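Local atomic coordinates of probable AP endonuclease (African swine fever virus, PDB entry 6KI3), a protein that probably cleaves DNA on the 5' side of abasic sites during repair, using bound zinc, and probably also proofreads as a 3'-5' exonuclease. Residues 7-12 against 291-296; 46-51 against 219-224; 263-266 against 270-273. One frame throughout, in Å; residues are numbered along the deposited sequence.

Contact 1: 7-12 against 291-296; sequences FGAFVS and AEFTTL. With nucleotides of chain C.
Gly8 O lies in the plane of the Phe293 ring at its rim, with CZ of Phe293 3.6 Å and CE1 4.0 Å from the oxygen. The same glycine is held through its backbone by hydrogen bonds to Ala273 and Leu275 of strand 272-275, so the polarised C-H rim turned to its carbonyl is a further, weaker contact. One residue on, Ala9 sends its CB to the same rim, 4.1 Å from Phe293 CZ. Phe293 gets there because its CG stands anti to its own carbonyl carbon (chi1 -76°), which carries the ring toward the strand although the first bond of the side chain is not aimed there. Its ring also meets those of Phe42 and Phe44, so it is part of an aromatic cluster. At the start of the strand Phe7 crosses Leu296 at a slant, its CE1 4.0 Å from Leu296 CD2 and its CD1 4.1 Å from Leu296 CD1. Strand 6-10 is the first strand of the TIM barrel and helix 282-300 the last helix; the short segments run nearly antiparallel, at 164° with axes 10.7 Å apart, and helix 282-300 packs on the barrel wall where first and last strands meet. Farther along, the chain leaves this interface and turns to DNA. Phe10, with its CG anti to the backbone N, spreads its ring under the sugar of 3DR1 of chain C, an abasic-site analogue whose C2' sits over the ring centre, 3.4 Å above the plane. Ser12 N lies over the opposite face, toward the rim. Ser12 OG caps Leu15 N at the start of the next helix, and Ser12 CB comes 3.6 Å from OP2 of DG3 of chain C.

Contact 2: 46-51 against 219-224; sequences SAQVFI and HIMFHL. With ZN (zinc ion), chain J; nucleotides of chain C.
Gln48 meets the imidazole of His223 crosswise, amide and ring planes 78° apart, with OE1 as the touching atom. His223 NE2 donates to Gln48 OE1 over 3.0 Å, a bond that arrives in the carbonyl plane on a lone pair but is clearly bent, 131° at the hydrogen; the oxygen also sits well out of the imidazole plane. The reach across the barrel interior comes from a glutamine extended through CG and CD, with CG anti to the backbone N. On its other nitrogen, ND1, His223 binds a zinc ion at 2.3 Å. OP2 of 3DR1 of chain C is bound to the same zinc at 2.1 Å, and Glu147, Asp184 and Glu276 complete the site. Gln48 NE2 in turn is hydrogen-bonded to Glu276 OE1, so one amide positions two zinc ligands from the second shell, which should limit rotation of both. Met221 touches more lightly, its CE 4.4 Å from Gln48 OE1. Two residues on from Gln48, Phe50 brings CE2 to within 3.5 Å of C2' of 3DR1 of chain C, with C3' of that sugar in the plane of its ring. This is one site of the three-zinc centre of the endonuclease IV family, set inside a TIM barrel.

Contact 3: 263-266 against 270-273; sequences VEYI and QCPA
Ile266 is the tightly packed part: its CG2 lies only 3.3 Å from Cys271 O, and its CD1 meets Ala273 CB at 3.8 Å, so one branch touches the turn and the other the strand that follows. The first arm is set by CG2 standing anti to the backbone N. Backbone atoms close the same corner, Cys271 N donating to Ile266 O over 3.1 Å in the carbonyl plane, on a lone pair. That bond belongs to the Schellman motif that ends helix 258-269: Gln270 takes a positive phi, 56°, and the chain breaks out of the helix straight into strand 272-275, as in an alpha-beta turn of a TIM barrel. Cys271 sends its SG back to the helix, 4.0 Å from Tyr265 CE1, a sulfur-aromatic contact of oblique geometry. The tyrosine ring also meets those of Phe222 and His269. The loose side is Gln270 itself. Solvent-exposed, it points its CB away from the helix segment, keeps its side chain 4.8 Å or more from it, and hydrogen-bonds through OE1 to Gly4 N, at the very start of the modelled chain.

In the fold
The three contacts sit 12 to 13 Å apart, centre to centre, around one sheet, the curled wall of the barrel. Strand 6-10 lies between 46-49 and 272-275, and 220-227 flanks 272-275 on its other side; probable backbone hydrogen bonds link these neighbours: Ala9 O with Gln48 N, Gly8 N with Ala273 O, Phe222 N with Pro272 O. Along the chain, contact 1 joins the two ends, 7-12 and 291-296, and the others fall between them, contact 2 before contact 3. Contact 2 is the most central and supplies a ligand to one of the three zinc ions; helix 282-300 packs outside the seam where the barrel closes and helix 258-269 beside it, over 272-275 and 220-227.

Contact 1: 7-12 against 291-296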
loop_
_atom_site.group_PDB
_atom_site.type_symbol
_atom_site.label_atom_id
_atom_site.label_comp_id
_atom_site.label_asym_id
_atom_site.label_seq_id
_atom_site.Cartn_x
_atom_site.Cartn_y
_atom_site.Cartn_z
ATOM N N PHE A 7 3.029 10.403 4.231
ATOM C CA PHE A 7 3.760 9.267 4.772
ATOM C C PHE A 7 3.046 8.691 5.987
ATOM O O PHE A 7 2.512 9.430 6.818
ATOM C CB PHE A 7 5.188 9.668 5.145
ATOM C CG PHE A 7 6.067 9.931 3.960
ATOM C CD1 PHE A 7 6.726 8.890 3.329
ATOM C CD2 PHE A 7 6.228 11.216 3.470
ATOM C CE1 PHE A 7 7.533 9.123 2.234
ATOM C CE2 PHE A 7 7.033 11.457 2.374
ATOM C CZ PHE A 7 7.688 10.410 1.755
ATOM N N GLY A 8 3.046 7.370 6.077
ATOM C CA GLY A 8 2.421 6.701 7.194
ATOM C C GLY A 8 2.840 5.252 7.263
ATOM O O GLY A 8 3.827 4.845 6.648
ATOM N N ALA A 9 2.073 4.469 8.016
ATOM C CA ALA A 9 2.391 3.061 8.194
ATOM C C ALA A 9 1.105 2.264 8.362
ATOM O O ALA A 9 0.031 2.818 8.606
ATOM C CB ALA A 9 3.322 2.845 9.392
ATOM N N PHE A 10 1.230 0.948 8.216
ATOM C CA PHE A 10 0.119 0.053 8.507
ATOM C C PHE A 10 -0.120 0.003 10.010
ATOM O O PHE A 10 0.824 -0.123 10.795
ATOM C CB PHE A 10 0.403 -1.346 7.963
ATOM C CG PHE A 10 -0.461 -2.418 8.565
ATOM C CD1 PHE A 10 -1.795 -2.535 8.209
ATOM C CD2 PHE A 10 0.062 -3.312 9.486
ATOM C CE1 PHE A 10 -2.592 -3.520 8.763
ATOM C CE2 PHE A 10 -0.730 -4.299 10.043
ATOM C CZ PHE A 10 -2.058 -4.404 9.680
ATOM N N VAL A 11 -1.382 0.107 10.410
ATOM C CA VAL A 11 -1.767 0.146 11.815
ATOM C C VAL A 11 -2.460 -1.168 12.142
ATOM O O VAL A 11 -3.593 -1.411 11.707
ATOM C CB VAL A 11 -2.673 1.345 12.123
ATOM C CG1 VAL A 11 -3.042 1.368 13.598
ATOM C CG2 VAL A 11 -1.991 2.638 11.715
ATOM N N SER A 12 -1.788 -2.019 12.909
ATOM C CA SER A 12 -2.383 -3.282 13.317
ATOM C C SER A 12 -3.244 -3.090 14.560
ATOM O O SER A 12 -2.948 -2.261 15.427
ATOM C CB SER A 12 -1.302 -4.328 13.588
ATOM O OG SER A 12 -0.758 -4.168 14.885
ATOM N N ALA A 291 13.289 4.700 13.760
ATOM C CA ALA A 291 14.487 4.751 12.930
ATOM C C ALA A 291 14.139 5.056 11.479
ATOM O O ALA A 291 14.837 5.832 10.815
ATOM C CB ALA A 291 15.253 3.432 13.034
ATOM N N GLU A 292 13.053 4.466 10.973
ATOM C CA GLU A 292 12.710 4.633 9.565
ATOM C C GLU A 292 12.162 6.027 9.280
ATOM O O GLU A 292 12.432 6.598 8.217
ATOM C CB GLU A 292 11.703 3.565 9.139
ATOM C CG GLU A 292 12.258 2.152 9.147
ATOM C CD GLU A 292 11.243 1.126 8.686
ATOM O OE1 GLU A 292 10.670 0.427 9.548
ATOM O OE2 GLU A 292 11.017 1.016 7.462
ATOM N N PHE A 293 11.391 6.593 10.211
ATOM C CA PHE A 293 10.770 7.887 9.949
ATOM C C PHE A 293 11.715 9.052 10.217
ATOM O O PHE A 293 11.568 10.113 9.602
ATOM C CB PHE A 293 9.485 8.034 10.769
ATOM C CG PHE A 293 8.331 7.240 10.222
ATOM C CD1 PHE A 293 7.735 7.597 9.024
ATOM C CD2 PHE A 293 7.842 6.139 10.903
ATOM C CE1 PHE A 293 6.676 6.870 8.514
ATOM C CE2 PHE A 293 6.782 5.408 10.400
ATOM C CZ PHE A 293 6.199 5.774 9.204
ATOM N N THR A 294 12.685 8.883 11.120
ATOM C CA THR A 294 13.726 9.897 11.262
ATOM C C THR A 294 14.628 9.924 10.034
ATOM O O THR A 294 15.035 10.999 9.578
ATOM C CB THR A 294 14.549 9.648 12.527
ATOM O OG1 THR A 294 14.942 8.271 12.585
ATOM C CG2 THR A 294 13.744 10.003 13.771
ATOM N N THR A 295 14.948 8.749 9.484
ATOM C CA THR A 295 15.687 8.697 8.227
ATOM C C THR A 295 14.865 9.291 7.090
ATOM O O THR A 295 15.399 10.004 6.233
ATOM C CB THR A 295 16.084 7.254 7.908
ATOM O OG1 THR A 295 16.897 6.736 8.968
ATOM C CG2 THR A 295 16.863 7.187 6.601
ATOM N N LEU A 296 13.560 9.006 7.067
ATOM C CA LEU A 296 12.684 9.641 6.089
ATOM C C LEU A 296 12.664 11.153 6.274
ATOM O O LEU A 296 12.707 11.905 5.294
ATOM C CB LEU A 296 11.272 9.067 6.194
ATOM C CG LEU A 296 10.975 7.814 5.369
ATOM C CD1 LEU A 296 9.626 7.231 5.754
ATOM C CD2 LEU A 296 11.016 8.136 3.884
ATOM O "O5'" 3DR C 1 1.797 -6.836 3.072
ATOM P P 3DR C 1 1.867 -7.304 1.534
ATOM O OP1 3DR C 1 0.421 -7.342 1.104
ATOM O OP2 3DR C 1 2.690 -6.224 0.881
ATOM O OP3 3DR C 1 2.525 -8.661 1.585
ATOM C "C2'" 3DR C 1 -0.383 -5.644 6.716
ATOM C "C5'" 3DR C 1 0.797 -7.339 3.955
ATOM C "C4'" 3DR C 1 1.162 -6.921 5.373
ATOM O "O4'" 3DR C 1 1.566 -5.551 5.367
ATOM C "C1'" 3DR C 1 0.812 -4.792 6.314
ATOM C "C3'" 3DR C 1 -0.008 -7.060 6.331
ATOM O "O3'" 3DR C 1 0.428 -7.752 7.502
ATOM P P DG C 3 -5.047 -6.545 12.499
ATOM O OP1 DG C 3 -5.380 -5.208 11.960
ATOM O OP2 DG C 3 -4.094 -6.665 13.626
ATOM O "O5'" DG C 3 -6.410 -7.261 12.911
ATOM C "C5'" DG C 3 -7.343 -7.610 11.902
ATOM C "C4'" DG C 3 -8.438 -8.495 12.460
ATOM O "O4'" DG C 3 -7.973 -9.870 12.531
ATOM C "C3'" DG C 3 -8.911 -8.133 13.867
ATOM O "O3'" DG C 3 -10.316 -8.284 13.934
ATOM C "C2'" DG C 3 -8.192 -9.161 14.741
ATOM C "C1'" DG C 3 -8.188 -10.373 13.830
ATOM N N9 DG C 3 -7.130 -11.331 14.133
ATOM C C8 DG C 3 -5.845 -11.046 14.529
ATOM N N7 DG C 3 -5.115 -12.108 14.724
ATOM C C5 DG C 3 -5.969 -13.166 14.436
ATOM C C6 DG C 3 -5.736 -14.562 14.470
ATOM O O6 DG C 3 -4.693 -15.158 14.772
ATOM N N1 DG C 3 -6.872 -15.282 14.105
ATOM C C2 DG C 3 -8.078 -14.725 13.754
ATOM N N2 DG C 3 -9.058 -15.582 13.432
ATOM N N3 DG C 3 -8.309 -13.419 13.717
ATOM C C4 DG C 3 -7.213 -12.703 14.070
#

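Contact 2: 46-51 against 219-224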
loop_
_atom_site.group_PDB
_atom_site.type_symbol
_atom_site.label_atom_id
_atom_site.label_comp_id
_atom_site.label_asym_id
_atom_site.label_seq_id
_atom_site.Cartn_x
_atom_site.Cartn_y
_atom_site.Cartn_z
ATOM N N SER A 46 -0.719 9.739 6.495
ATOM C CA SER A 46 -1.441 8.606 5.936
ATOM C C SER A 46 -1.401 7.443 6.920
ATOM O O SER A 46 -0.701 7.478 7.935
ATOM C CB SER A 46 -0.864 8.181 4.578
ATOM O OG SER A 46 0.456 7.683 4.710
ATOM N N ALA A 47 -2.172 6.406 6.603
ATOM C CA ALA A 47 -2.235 5.184 7.393
ATOM C C ALA A 47 -2.926 4.115 6.559
ATOM O O ALA A 47 -3.610 4.417 5.577
ATOM C CB ALA A 47 -2.976 5.397 8.717
ATOM N N GLN A 48 -2.702 2.871 6.915
ATOM C CA GLN A 48 -3.326 1.720 6.296
ATOM C C GLN A 48 -3.927 0.757 7.342
ATOM O O GLN A 48 -3.318 0.461 8.317
ATOM C CB GLN A 48 -2.365 1.003 5.370
ATOM C CG GLN A 48 -2.963 -0.190 4.669
ATOM C CD GLN A 48 -2.015 -0.835 3.679
ATOM O OE1 GLN A 48 -1.885 -0.393 2.575
ATOM N NE2 GLN A 48 -1.371 -1.868 4.089
ATOM N N VAL A 49 -5.129 0.279 7.113
ATOM C CA VAL A 49 -5.807 -0.608 8.051
ATOM C C VAL A 49 -6.538 -1.700 7.282
ATOM O O VAL A 49 -6.815 -1.577 6.088
ATOM C CB VAL A 49 -6.807 0.149 8.956
ATOM C CG1 VAL A 49 -6.076 1.064 9.926
ATOM C CG2 VAL A 49 -7.795 0.939 8.109
ATOM N N PHE A 50 -6.842 -2.783 7.993
ATOM C CA PHE A 50 -7.773 -3.802 7.527
ATOM C C PHE A 50 -9.136 -3.519 8.144
ATOM O O PHE A 50 -9.276 -3.531 9.372
ATOM C CB PHE A 50 -7.315 -5.210 7.915
ATOM C CG PHE A 50 -6.134 -5.714 7.137
ATOM C CD1 PHE A 50 -6.258 -6.049 5.799
ATOM C CD2 PHE A 50 -4.907 -5.891 7.755
ATOM C CE1 PHE A 50 -5.173 -6.524 5.084
ATOM C CE2 PHE A 50 -3.821 -6.367 7.048
ATOM C CZ PHE A 50 -3.953 -6.685 5.711
ATOM N N ILE A 51 -10.139 -3.256 7.301
ATOM C CA ILE A 51 -11.513 -3.201 7.792
ATOM C C ILE A 51 -12.195 -4.558 7.709
ATOM O O ILE A 51 -13.304 -4.718 8.241
ATOM C CB ILE A 51 -12.353 -2.155 7.033
ATOM C CG1 ILE A 51 -12.541 -2.571 5.573
ATOM C CG2 ILE A 51 -11.705 -0.782 7.128
ATOM C CD1 ILE A 51 -13.345 -1.582 4.758
ATOM N N HIS A 219 -3.184 8.697 -9.260
ATOM C CA HIS A 219 -3.735 7.394 -8.906
ATOM C C HIS A 219 -2.634 6.386 -8.592
ATOM O O HIS A 219 -2.750 5.199 -8.905
ATOM C CB HIS A 219 -4.631 6.866 -10.023
ATOM C CG HIS A 219 -5.947 7.571 -10.128
ATOM N ND1 HIS A 219 -6.052 8.923 -10.374
ATOM C CD2 HIS A 219 -7.217 7.109 -10.025
ATOM C CE1 HIS A 219 -7.327 9.264 -10.416
ATOM N NE2 HIS A 219 -8.055 8.182 -10.206
ATOM N N ILE A 220 -1.549 6.845 -7.972
ATOM C CA ILE A 220 -0.415 5.994 -7.630
ATOM C C ILE A 220 -0.108 6.162 -6.148
ATOM O O ILE A 220 0.032 7.291 -5.663
ATOM C CB ILE A 220 0.828 6.321 -8.480
ATOM C CG1 ILE A 220 0.581 5.974 -9.950
ATOM C CG2 ILE A 220 2.044 5.577 -7.954
ATOM C CD1 ILE A 220 1.785 6.202 -10.847
ATOM N N MET A 221 -0.013 5.042 -5.433
ATOM C CA MET A 221 0.407 5.016 -4.040
ATOM C C MET A 221 1.562 4.034 -3.892
ATOM O O MET A 221 1.837 3.229 -4.785
ATOM C CB MET A 221 -0.748 4.632 -3.104
ATOM C CG MET A 221 -1.192 3.187 -3.229
ATOM S SD MET A 221 -2.385 2.730 -1.961
ATOM C CE MET A 221 -1.346 2.735 -0.502
ATOM N N PHE A 222 2.239 4.097 -2.747
ATOM C CA PHE A 222 3.466 3.338 -2.545
ATOM C C PHE A 222 3.462 2.607 -1.212
ATOM O O PHE A 222 2.979 3.127 -0.201
ATOM C CB PHE A 222 4.694 4.248 -2.613
ATOM C CG PHE A 222 5.064 4.652 -4.005
ATOM C CD1 PHE A 222 4.514 5.783 -4.580
ATOM C CD2 PHE A 222 5.959 3.894 -4.743
ATOM C CE1 PHE A 222 4.851 6.153 -5.862
ATOM C CE2 PHE A 222 6.302 4.261 -6.028
ATOM C CZ PHE A 222 5.747 5.393 -6.589
ATOM N N HIS A 223 4.012 1.396 -1.229
ATOM C CA HIS A 223 4.378 0.653 -0.028
ATOM C C HIS A 223 5.899 0.671 0.061
ATOM O O HIS A 223 6.578 -0.010 -0.714
ATOM C CB HIS A 223 3.847 -0.778 -0.074
ATOM C CG HIS A 223 2.363 -0.883 0.087
ATOM N ND1 HIS A 223 1.663 -2.035 -0.203
ATOM C CD2 HIS A 223 1.445 0.015 0.518
ATOM C CE1 HIS A 223 0.379 -1.840 0.037
ATOM N NE2 HIS A 223 0.220 -0.605 0.474
ATOM N N LEU A 224 6.434 1.459 0.993
ATOM C CA LEU A 224 7.882 1.613 1.148
ATOM C C LEU A 224 8.389 0.500 2.054
ATOM O O LEU A 224 8.429 0.633 3.278
ATOM C CB LEU A 224 8.224 2.990 1.705
ATOM C CG LEU A 224 7.826 4.191 0.846
ATOM C CD1 LEU A 224 8.433 5.473 1.400
ATOM C CD2 LEU A 224 8.237 3.978 -0.602
HETATM ZN ZN ZN J . 2.095 -4.273 0.314
ATOM O "O5'" 3DR C 1 1.797 -6.836 3.072
ATOM P P 3DR C 1 1.867 -7.304 1.534
ATOM O OP1 3DR C 1 0.421 -7.342 1.104
ATOM O OP2 3DR C 1 2.690 -6.224 0.881
ATOM O OP3 3DR C 1 2.525 -8.661 1.585
ATOM C "C2'" 3DR C 1 -0.383 -5.644 6.716
ATOM C "C5'" 3DR C 1 0.797 -7.339 3.955
ATOM C "C4'" 3DR C 1 1.162 -6.921 5.373
ATOM O "O4'" 3DR C 1 1.566 -5.551 5.367
ATOM C "C1'" 3DR C 1 0.812 -4.792 6.314
ATOM C "C3'" 3DR C 1 -0.008 -7.060 6.331
ATOM O "O3'" 3DR C 1 0.428 -7.752 7.502
#

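Contact 3: 263-266 against 270-273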
loop_
_atom_site.group_PDB
_atom_site.type_symbol
_atom_site.label_atom_id
_atom_site.label_comp_id
_atom_site.label_asym_id
_atom_site.label_seq_id
_atom_site.Cartn_x
_atom_site.Cartn_y
_atom_site.Cartn_z
ATOM N N VAL A 263 11.550 8.498 -2.705
ATOM C CA VAL A 263 11.066 9.573 -1.846
ATOM C C VAL A 263 10.902 10.863 -2.643
ATOM O O VAL A 263 9.960 11.632 -2.418
ATOM C CB VAL A 263 12.012 9.759 -0.644
ATOM C CG1 VAL A 263 11.598 10.963 0.189
ATOM C CG2 VAL A 263 12.030 8.501 0.209
ATOM N N GLU A 264 11.804 11.112 -3.594
ATOM C CA GLU A 264 11.713 12.328 -4.398
ATOM C C GLU A 264 10.501 12.295 -5.321
ATOM O O GLU A 264 9.837 13.320 -5.518
ATOM C CB GLU A 264 13.000 12.524 -5.201
ATOM C CG GLU A 264 14.192 12.973 -4.366
ATOM C CD GLU A 264 15.456 13.129 -5.191
ATOM O OE1 GLU A 264 15.630 12.363 -6.164
ATOM O OE2 GLU A 264 16.273 14.019 -4.873
ATOM N N TYR A 265 10.195 11.131 -5.901
ATOM C CA TYR A 265 9.004 11.020 -6.737
ATOM C C TYR A 265 7.736 11.154 -5.903
ATOM O O TYR A 265 6.775 11.808 -6.325
ATOM C CB TYR A 265 9.015 9.692 -7.496
ATOM C CG TYR A 265 7.719 9.367 -8.208
ATOM C CD1 TYR A 265 6.700 8.676 -7.563
ATOM C CD2 TYR A 265 7.517 9.742 -9.529
ATOM C CE1 TYR A 265 5.518 8.382 -8.209
ATOM C CE2 TYR A 265 6.336 9.445 -10.183
ATOM C CZ TYR A 265 5.341 8.765 -9.517
ATOM O OH TYR A 265 4.162 8.465 -10.158
ATOM N N ILE A 266 7.712 10.530 -4.723
ATOM C CA ILE A 266 6.558 10.647 -3.836
ATOM C C ILE A 266 6.360 12.097 -3.414
ATOM O O ILE A 266 5.228 12.579 -3.295
ATOM C CB ILE A 266 6.731 9.714 -2.622
ATOM C CG1 ILE A 266 6.618 8.252 -3.056
ATOM C CG2 ILE A 266 5.710 10.031 -1.540
ATOM C CD1 ILE A 266 7.029 7.269 -1.986
ATOM N N GLN A 270 3.148 14.161 -4.435
ATOM C CA GLN A 270 2.279 14.139 -3.257
ATOM C C GLN A 270 1.576 12.792 -3.105
ATOM O O GLN A 270 0.420 12.715 -2.684
ATOM C CB GLN A 270 1.264 15.284 -3.299
ATOM C CG GLN A 270 1.883 16.636 -3.619
ATOM C CD GLN A 270 1.204 17.779 -2.891
ATOM O OE1 GLN A 270 1.834 18.494 -2.112
ATOM N NE2 GLN A 270 -0.089 17.958 -3.140
ATOM N N CYS A 271 2.283 11.719 -3.447
ATOM C CA CYS A 271 1.713 10.385 -3.389
ATOM C C CYS A 271 1.640 9.884 -1.949
ATOM O O CYS A 271 2.438 10.288 -1.099
ATOM C CB CYS A 271 2.543 9.415 -4.220
ATOM S SG CYS A 271 2.430 9.680 -5.996
ATOM N N PRO A 272 0.681 9.010 -1.652
ATOM C CA PRO A 272 0.679 8.340 -0.347
ATOM C C PRO A 272 1.763 7.275 -0.289
ATOM O O PRO A 272 2.004 6.554 -1.260
ATOM C CB PRO A 272 -0.720 7.717 -0.264
ATOM C CG PRO A 272 -1.516 8.362 -1.369
ATOM C CD PRO A 272 -0.528 8.701 -2.431
ATOM N N ALA A 273 2.419 7.183 0.866
ATOM C CA ALA A 273 3.479 6.209 1.093
ATOM C C ALA A 273 3.230 5.523 2.426
ATOM O O ALA A 273 3.146 6.191 3.462
ATOM C CB ALA A 273 4.858 6.876 1.075
#